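Local structure of 3' terminal uridylyl transferase (Trypanosoma brucei, 5HZD) at residues I62-W65 with G66-F70; V129-D132 with A133-G137; G205-T208 with R209-L213. The protein adds uridines from UTP to the 3' ends of guide RNAs, ribosomal RNAs and some mRNAs during mitochondrial RNA editing in trypanosomes. All coordinates share one frame; numbering follows the deposited sequence.

Contact 1 (I62-W65 with G66-F70)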
# COMPACT_ATOMS: atom_id res chain seq x y z
N ILE A 62 -9.01 -27.20 8.42
CA ILE A 62 -9.01 -25.78 8.73
C ILE A 62 -7.67 -25.37 9.37
O ILE A 62 -7.07 -24.36 9.01
CB ILE A 62 -10.24 -25.42 9.62
CG1 ILE A 62 -11.51 -25.66 8.82
CG2 ILE A 62 -10.15 -23.98 10.10
CD1 ILE A 62 -12.78 -25.65 9.66
N THR A 63 -7.15 -26.22 10.26
CA THR A 63 -5.82 -25.98 10.81
C THR A 63 -4.72 -26.01 9.75
O THR A 63 -3.78 -25.22 9.78
CB THR A 63 -5.57 -26.95 11.96
OG1 THR A 63 -6.52 -26.62 12.99
CG2 THR A 63 -4.15 -26.82 12.50
N SER A 64 -4.83 -26.94 8.81
CA SER A 64 -3.90 -27.00 7.70
C SER A 64 -3.94 -25.70 6.91
O SER A 64 -2.90 -25.19 6.49
CB SER A 64 -4.22 -28.20 6.79
OG SER A 64 -3.30 -28.28 5.71
N TRP A 65 -5.14 -25.14 6.73
CA TRP A 65 -5.24 -23.85 6.04
C TRP A 65 -4.53 -22.76 6.86
O TRP A 65 -3.84 -21.92 6.30
CB TRP A 65 -6.69 -23.47 5.68
CG TRP A 65 -7.19 -24.15 4.38
CD1 TRP A 65 -8.15 -25.11 4.27
CD2 TRP A 65 -6.78 -23.84 3.04
NE1 TRP A 65 -8.34 -25.45 2.95
CE2 TRP A 65 -7.52 -24.68 2.18
CE3 TRP A 65 -5.87 -22.93 2.49
CZ2 TRP A 65 -7.36 -24.64 0.79
CZ3 TRP A 65 -5.71 -22.90 1.11
CH2 TRP A 65 -6.45 -23.75 0.28
N GLY A 66 -4.63 -22.79 8.19
CA GLY A 66 -3.86 -21.86 9.00
C GLY A 66 -2.35 -21.95 8.84
O GLY A 66 -1.65 -20.95 8.85
N LYS A 67 -1.84 -23.16 8.71
CA LYS A 67 -0.42 -23.33 8.43
C LYS A 67 -0.06 -22.70 7.09
O LYS A 67 0.98 -22.04 6.95
CB LYS A 67 -0.06 -24.81 8.46
CG LYS A 67 1.39 -25.13 8.15
CD LYS A 67 1.74 -26.59 8.51
CE LYS A 67 3.17 -26.91 8.02
NZ LYS A 67 3.58 -28.34 8.27
N LYS A 68 -0.90 -22.91 6.09
CA LYS A 68 -0.68 -22.29 4.77
C LYS A 68 -0.73 -20.78 4.81
O LYS A 68 0.06 -20.11 4.14
CB LYS A 68 -1.71 -22.82 3.76
CG LYS A 68 -1.53 -24.27 3.41
CD LYS A 68 -2.65 -24.70 2.45
CE LYS A 68 -2.89 -26.19 2.52
NZ LYS A 68 -1.62 -26.94 2.45
N ILE A 69 -1.67 -20.24 5.59
CA ILE A 69 -1.79 -18.79 5.80
C ILE A 69 -0.50 -18.21 6.36
O ILE A 69 0.01 -17.21 5.85
CB ILE A 69 -2.97 -18.49 6.74
CG1 ILE A 69 -4.28 -18.78 6.01
CG2 ILE A 69 -2.96 -17.02 7.18
CD1 ILE A 69 -5.50 -18.97 6.93
N PHE A 70 0.06 -18.87 7.38
CA PHE A 70 1.30 -18.36 7.95
C PHE A 70 2.48 -18.51 6.98
O PHE A 70 3.40 -17.69 6.99
CB PHE A 70 1.62 -19.00 9.31
CG PHE A 70 1.09 -18.21 10.47
CD1 PHE A 70 -0.19 -18.45 10.95
CD2 PHE A 70 1.85 -17.20 11.04
CE1 PHE A 70 -0.71 -17.70 12.00
CE2 PHE A 70 1.34 -16.44 12.09
CZ PHE A 70 0.07 -16.70 12.57
O HOH W 1 -0.60 -26.91 5.42
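K68 lays its aliphatic chain over the six-membered ring of W65, one turn earlier in the same helix, with K68 CD 3.7 Å from W65 CE3. Its CE stands above one face of the ring system. The ammonium group reaches past this surface: NZ of K68 is 6.0 Å from the ring centroid of W65, at most a weak cation-pi attraction. A bend at the last torsion of K68 (chi4 -48°) turns NZ instead toward the side of S64. There, in one of the two modelled conformers of S64, a water joins the two residues, 3.0 Å from S64 OG and accepting from K68 NZ at 3.1 Å. This is side-chain packing at i to i+3 and i to i+4 spacing on helix 59-76, whose backbone bonds run unbroken beneath it. I69 N, for example, donates to W65 O at 2.8 Å, and the chain of I69 folds back over the same carbonyl, CG1 of I69 being 3.2 Å from W65 O. Further out, the indole is fixed by the C-terminal part of the chain: NE1 of W65 donates to the carbonyl of K500, and F509 meets the ring edge-to-face. I69 packs on P312 and V316 of helix 310-324 and on L399 of helix 385-409, and F70 on P312 and A395 of the same two helices.

Contact 2 (V129-D132 with A133-G137); sequences VDVD and AMERG
Helix 131-135 is a short helix in the palm region of the nucleotidyltransferase fold, entered directly from strand 124-129, with an N-cap at one end and a Schellman motif at the other. D130 is the N-cap residue. Its OD1 accepts from A133 N at 3.0 Å, and the N-H points nearly straight at it (164°) but from well above the carboxylate plane. The chi1 of D130 (174°) turns CG away from its own N, folding the carboxylate back over the first turn, where CG also rests on the methyl of A133 at 3.5 Å. The other oxygen, OD2, accepts from H101. D130 O takes M134 N at 2.9 Å, starting the main-chain bonding of the helix. In one of its two modelled conformers, the extended chain of M134 carries SD to within 4.0 Å of CG1 of V129, the last residue of the strand. V129 itself packs on F107 of strand 105-109 and on W139; its side chain is about 5 Å from that of I294, a UTP-binding residue, and about 11 Å from that of D125, probably a catalytic metal ligand. R136 bends back at chi3 (-55°), so that A133 CA lies above one guanidinium face, toward its rim. The carboxylate of D132 forms a salt bridge with K103. G137 leaves the helix with positive phi, its N bonded to M134 O. In so short a helix, the buried aspartate satisfies an N-H of the first turn, and its negative charge, like that of D132, probably interacts favourably with the helix dipole.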
# COMPACT_ATOMS: atom_id res chain seq x y z
N VAL A 129 6.22 15.93 2.36
CA VAL A 129 5.39 16.88 3.08
C VAL A 129 6.26 17.82 3.91
O VAL A 129 7.19 17.36 4.61
CB VAL A 129 4.43 16.16 4.07
CG1 VAL A 129 3.54 17.18 4.82
CG2 VAL A 129 3.56 15.14 3.32
N ASP A 130 5.94 19.11 3.84
CA ASP A 130 6.46 20.14 4.73
C ASP A 130 5.40 20.29 5.81
O ASP A 130 4.32 20.86 5.58
CB ASP A 130 6.61 21.45 3.92
CG ASP A 130 7.00 22.67 4.77
OD1 ASP A 130 6.86 22.67 6.02
OD2 ASP A 130 7.39 23.70 4.17
N VAL A 131 5.74 19.78 6.99
CA VAL A 131 4.79 19.71 8.11
C VAL A 131 4.35 21.09 8.60
O VAL A 131 3.15 21.30 8.82
CB VAL A 131 5.35 18.85 9.23
CG1 VAL A 131 4.44 18.92 10.49
CG2 VAL A 131 5.47 17.41 8.74
N ASP A 132 5.29 22.02 8.74
CA ASP A 132 4.95 23.41 9.08
C ASP A 132 3.92 23.96 8.10
O ASP A 132 2.92 24.56 8.52
CB ASP A 132 6.19 24.31 9.02
CG ASP A 132 7.11 24.13 10.20
OD1 ASP A 132 6.72 23.42 11.15
OD2 ASP A 132 8.22 24.74 10.20
N ALA A 133 4.16 23.75 6.81
CA ALA A 133 3.26 24.30 5.80
C ALA A 133 1.89 23.63 5.87
O ALA A 133 0.87 24.32 5.77
CB ALA A 133 3.84 24.14 4.40
N MET A 134 1.88 22.32 6.09
CA MET A 134 0.62 21.59 6.21
C MET A 134 -0.19 22.17 7.37
O MET A 134 -1.40 22.36 7.26
CB MET A 134 0.89 20.11 6.47
CG MET A 134 -0.33 19.32 6.87
SD MET A 134 0.06 17.58 6.84
CE MET A 134 -1.33 16.84 7.71
N GLU A 135 0.49 22.48 8.48
CA GLU A 135 -0.19 23.04 9.64
C GLU A 135 -0.80 24.42 9.36
O GLU A 135 -1.86 24.76 9.93
CB GLU A 135 0.73 23.06 10.86
CG GLU A 135 1.07 21.63 11.35
CD GLU A 135 -0.13 20.92 11.95
OE1 GLU A 135 -0.71 21.48 12.91
OE2 GLU A 135 -0.51 19.83 11.48
N ARG A 136 -0.17 25.20 8.48
CA ARG A 136 -0.71 26.51 8.11
C ARG A 136 -1.79 26.41 7.05
O ARG A 136 -2.36 27.42 6.65
CB ARG A 136 0.38 27.45 7.57
CG ARG A 136 1.61 27.59 8.42
CD ARG A 136 2.52 28.67 7.88
NE ARG A 136 2.90 28.48 6.47
CZ ARG A 136 4.02 27.89 6.08
NH1 ARG A 136 4.86 27.40 6.98
NH2 ARG A 136 4.31 27.78 4.79
N GLY A 137 -2.03 25.20 6.54
CA GLY A 137 -3.00 24.99 5.48
C GLY A 137 -2.46 25.32 4.10
O GLY A 137 -3.21 25.69 3.20

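Contact 3 (G205-T208 with R209-L213)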
# COMPACT_ATOMS: atom_id res chain seq x y z
N GLY A 205 35.11 20.64 -18.96
CA GLY A 205 36.43 21.07 -19.36
C GLY A 205 37.36 20.66 -18.24
O GLY A 205 36.91 20.10 -17.26
N PRO A 206 38.65 20.93 -18.40
CA PRO A 206 39.63 20.56 -17.37
C PRO A 206 39.55 21.51 -16.17
O PRO A 206 39.39 22.72 -16.35
CB PRO A 206 40.97 20.71 -18.10
CG PRO A 206 40.70 21.70 -19.18
CD PRO A 206 39.28 21.48 -19.60
N ALA A 207 39.66 20.94 -14.97
CA ALA A 207 39.63 21.71 -13.73
C ALA A 207 41.04 22.15 -13.36
O ALA A 207 41.98 21.35 -13.45
CB ALA A 207 39.05 20.85 -12.60
N THR A 208 41.20 23.39 -12.94
CA THR A 208 42.45 23.83 -12.35
C THR A 208 42.61 23.20 -10.97
O THR A 208 41.70 22.58 -10.45
CB THR A 208 42.49 25.35 -12.16
OG1 THR A 208 41.45 25.74 -11.25
CG2 THR A 208 42.27 26.08 -13.51
N ARG A 209 43.78 23.37 -10.38
CA ARG A 209 44.00 22.85 -9.04
C ARG A 209 43.02 23.47 -8.04
O ARG A 209 42.49 22.77 -7.17
CB ARG A 209 45.46 23.10 -8.62
CG ARG A 209 45.73 23.01 -7.12
CD ARG A 209 45.72 21.59 -6.58
NE ARG A 209 46.18 21.57 -5.20
CZ ARG A 209 46.30 20.47 -4.46
NH1 ARG A 209 45.98 19.29 -4.98
NH2 ARG A 209 46.73 20.55 -3.21
N GLU A 210 42.74 24.76 -8.18
CA GLU A 210 41.81 25.43 -7.30
C GLU A 210 40.42 24.84 -7.51
O GLU A 210 39.69 24.59 -6.55
CB GLU A 210 41.76 26.93 -7.56
CG GLU A 210 40.74 27.65 -6.71
CD GLU A 210 40.71 29.15 -6.92
OE1 GLU A 210 40.97 29.62 -8.06
OE2 GLU A 210 40.40 29.86 -5.94
N ASP A 211 40.06 24.59 -8.77
CA ASP A 211 38.75 23.99 -9.09
C ASP A 211 38.60 22.61 -8.44
O ASP A 211 37.53 22.28 -7.90
CB ASP A 211 38.55 23.79 -10.59
CG ASP A 211 38.33 25.08 -11.34
OD1 ASP A 211 37.56 25.95 -10.86
OD2 ASP A 211 38.93 25.22 -12.44
N ARG A 212 39.65 21.80 -8.53
CA ARG A 212 39.61 20.44 -7.94
C ARG A 212 39.37 20.51 -6.44
O ARG A 212 38.58 19.73 -5.90
CB ARG A 212 40.91 19.65 -8.23
CG ARG A 212 41.11 19.28 -9.72
CD ARG A 212 42.26 18.26 -9.98
NE ARG A 212 43.58 18.73 -9.58
CZ ARG A 212 44.40 19.46 -10.35
NH1 ARG A 212 44.04 19.83 -11.58
NH2 ARG A 212 45.59 19.83 -9.88
N LEU A 213 40.03 21.44 -5.76
CA LEU A 213 39.84 21.59 -4.31
C LEU A 213 38.43 22.07 -3.97
O LEU A 213 37.86 21.66 -2.95
CB LEU A 213 40.89 22.52 -3.70
CG LEU A 213 42.32 21.97 -3.70
CD1 LEU A 213 43.27 23.06 -3.23
CD2 LEU A 213 42.42 20.76 -2.79
O HOH W 2 40.23 28.20 -10.88
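A capping box opens helix 209-223, after the short loop that follows strand 198-203 of the antiparallel sheet, within the PAP-associated sequence range. T208 is the N-cap, and D211, three residues on, returns the bond. OG1 of T208 accepts from D211 N at 3.1 Å, while T208 N donates to D211 OD2 at 3.0 Å, using the anti lone pair of that oxygen. The torsion chi1 of 63° sets OG1 between the backbone N and the carbonyl carbon of T208, facing the first turn. The hydroxyl also lies 2.8 Å from D211 OD2, a weak bond whose proton is not settled; a water also sits 2.8 Å from T208 OG1 and donates to E210 OE1. Behind the box, the methyl of A207 packs on the CB of D211 at 3.6 Å, and R212, donating its N to T208 O, folds its guanidinium so that one face lies over the carbonyl carbon of T208. The two reciprocal bonds thus tie the entering loop to the helix. On D211 OD2 converge T208 N, S262 OG and, less certainly, T208 OG1, which probably holds the carboxylate in one orientation.

How the contacts relate
All three contacts are local, and none touches another: measured between centres, contact 1 lies about 46 Å from contact 2 and about 66 Å from contact 3. Each has a buried side (W65, I69 and F70; V129, D130 and A133; A207 and D211) and an exposed one (K67 and K68; D132, E135 and R136; T208, R209 and E210). Contact 1 lies inside a continuous helix and relies on lysine-on-indole packing with a water bridge. Contacts 2 and 3 stand where a helix begins; the first-turn N-H meets a carboxylate in contact 2, a hydroxyl answered by a carboxylate in contact 3. Contact 2 adjoins the five-stranded palm sheet, whereas contact 3 packs on W233 of the four-stranded antiparallel sheet, away from the annotated sites.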